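Local coordinates for protein ectoine dioxygenase (PDB 4MHR) that catalyses the iron- and 2-oxoglutarate-dependent hydroxylation of L-ectoine to 5-hydroxyectoine, a compatible solute that protects cells against osmotic stress, at residues 112-118 with 302-308. Sequence-based numbering, arbitrary orientation.
Sequences RLAADAR and RVERGPL
The guanidinium of Arg112 is sandwiched between Leu308 CD2 over one face and Glu304 CB over the other, the latter 3.5 Å above the plane. With CG trans to the backbone N (chi1 -176°) and the chain bent at chi2 (49°), the guanidinium reaches residues 304-308, where Arg112 NH2 donates to Gly306 O at 2.8 Å from above that carbonyl's plane, through a bent N-H...O angle of 135°. Arg112 NH1 instead meets the anti lone pair of Asp116 OD1 (2.7 Å), which lies in the guanidinium plane. Ala115 sets its methyl against Arg302 O and Glu304 CG, and Ala115 O accepts from Glu304 N at 2.9 Å. Asp116 is the N-cap of helix 117-127: OD2 takes Arg118 N and NE from opposite faces of the carboxylate, while OD1 accepts Arg118 NH2; four protein N-H groups fix the carboxylate's rotation, and a water also donates to OD1. Ala117 N donates to Glu304 O at 2.9 Å, and Ala117 CB packs on Val303 CG1 at 3.6 Å. Arg118 also pairs with Glu65 of helix 63-78. With the single beta bridge Asp116-Glu304, these contacts pin the C-terminal segment to a capped helix-helix junction at the periphery of the cupin fold, away from the iron site.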
# COMPACT_ATOMS: atom_id res chain seq x y z
N ARG A 112 -13.73 9.93 0.11
CA ARG A 112 -13.50 11.00 1.04
C ARG A 112 -12.30 10.70 1.97
O ARG A 112 -11.55 11.61 2.30
CB ARG A 112 -14.75 11.25 1.88
CG ARG A 112 -14.71 12.41 2.85
CD ARG A 112 -14.21 13.75 2.27
NE ARG A 112 -14.10 14.71 3.38
CZ ARG A 112 -13.09 14.78 4.25
NH1 ARG A 112 -12.03 13.94 4.15
NH2 ARG A 112 -13.11 15.67 5.22
N LEU A 113 -12.18 9.46 2.44
CA LEU A 113 -10.97 9.04 3.18
C LEU A 113 -9.70 9.31 2.33
O LEU A 113 -8.78 9.97 2.78
CB LEU A 113 -11.06 7.59 3.61
CG LEU A 113 -9.83 6.98 4.28
CD1 LEU A 113 -9.59 7.63 5.61
CD2 LEU A 113 -10.05 5.51 4.47
N ALA A 114 -9.72 8.90 1.06
CA ALA A 114 -8.56 8.98 0.26
C ALA A 114 -8.14 10.41 0.09
O ALA A 114 -6.92 10.70 0.03
CB ALA A 114 -8.81 8.34 -1.09
N ALA A 115 -9.13 11.31 0.01
CA ALA A 115 -8.88 12.75 -0.25
C ALA A 115 -8.55 13.49 1.01
O ALA A 115 -8.20 14.68 0.97
CB ALA A 115 -10.12 13.43 -0.95
N ASP A 116 -8.71 12.87 2.15
CA ASP A 116 -8.56 13.63 3.37
C ASP A 116 -7.11 14.15 3.55
O ASP A 116 -6.12 13.44 3.34
CB ASP A 116 -8.95 12.75 4.54
CG ASP A 116 -9.05 13.52 5.82
OD1 ASP A 116 -10.20 13.92 6.11
OD2 ASP A 116 -8.04 13.68 6.57
N ALA A 117 -7.01 15.40 3.94
CA ALA A 117 -5.74 16.08 4.13
C ALA A 117 -4.76 15.32 5.06
O ALA A 117 -3.56 15.34 4.85
CB ALA A 117 -6.00 17.46 4.69
N ARG A 118 -5.28 14.65 6.07
CA ARG A 118 -4.42 13.95 6.99
C ARG A 118 -3.69 12.82 6.26
O ARG A 118 -2.66 12.42 6.75
CB ARG A 118 -5.19 13.37 8.17
CG ARG A 118 -5.67 14.40 9.17
CD ARG A 118 -6.75 13.83 10.09
NE ARG A 118 -8.02 13.75 9.38
CZ ARG A 118 -9.20 13.50 9.96
NH1 ARG A 118 -9.29 13.28 11.28
NH2 ARG A 118 -10.26 13.48 9.20
N ARG A 302 -8.14 16.06 -5.36
CA ARG A 302 -8.43 17.35 -4.68
C ARG A 302 -8.48 17.03 -3.22
O ARG A 302 -9.13 16.10 -2.87
CB ARG A 302 -9.83 17.86 -5.11
CG ARG A 302 -10.27 19.15 -4.48
CD ARG A 302 -11.64 18.99 -3.84
NE ARG A 302 -12.40 20.24 -3.77
CZ ARG A 302 -12.20 21.20 -2.89
NH1 ARG A 302 -11.24 21.08 -1.96
NH2 ARG A 302 -12.95 22.29 -2.92
N VAL A 303 -7.77 17.78 -2.37
CA VAL A 303 -7.72 17.49 -0.96
C VAL A 303 -8.89 18.06 -0.17
O VAL A 303 -9.22 19.23 -0.31
CB VAL A 303 -6.40 18.03 -0.35
CG1 VAL A 303 -6.30 17.74 1.13
CG2 VAL A 303 -5.21 17.46 -1.12
N GLU A 304 -9.45 17.27 0.75
CA GLU A 304 -10.55 17.75 1.61
C GLU A 304 -10.09 17.90 3.02
O GLU A 304 -9.33 17.11 3.51
CB GLU A 304 -11.70 16.77 1.60
CG GLU A 304 -12.13 16.40 0.21
CD GLU A 304 -13.09 17.44 -0.35
OE1 GLU A 304 -13.42 18.40 0.39
OE2 GLU A 304 -13.47 17.31 -1.51
N ARG A 305 -10.54 18.94 3.69
CA ARG A 305 -10.17 19.22 5.06
C ARG A 305 -11.47 19.11 5.90
O ARG A 305 -12.56 19.24 5.36
CB ARG A 305 -9.48 20.58 5.14
CG ARG A 305 -8.14 20.59 4.40
CD ARG A 305 -7.57 21.96 3.99
NE ARG A 305 -6.55 21.80 2.93
CZ ARG A 305 -5.32 21.28 3.09
NH1 ARG A 305 -4.91 20.89 4.29
NH2 ARG A 305 -4.49 21.16 2.05
N GLY A 306 -11.34 18.73 7.16
CA GLY A 306 -12.45 18.56 8.06
C GLY A 306 -12.73 17.11 8.44
O GLY A 306 -12.17 16.19 7.83
N PRO A 307 -13.63 16.92 9.43
CA PRO A 307 -13.92 15.57 9.93
C PRO A 307 -14.61 14.76 8.86
O PRO A 307 -15.17 15.33 7.91
CB PRO A 307 -14.83 15.81 11.14
CG PRO A 307 -14.93 17.31 11.30
CD PRO A 307 -14.59 17.90 9.97
N LEU A 308 -14.50 13.45 8.95
CA LEU A 308 -15.19 12.58 8.02
C LEU A 308 -16.67 12.52 8.37
O LEU A 308 -17.46 12.08 7.58
CB LEU A 308 -14.62 11.17 8.08
CG LEU A 308 -13.16 11.01 7.73
CD1 LEU A 308 -12.80 9.56 7.89
CD2 LEU A 308 -12.95 11.48 6.30
O HOH W 1 -9.29 16.49 7.23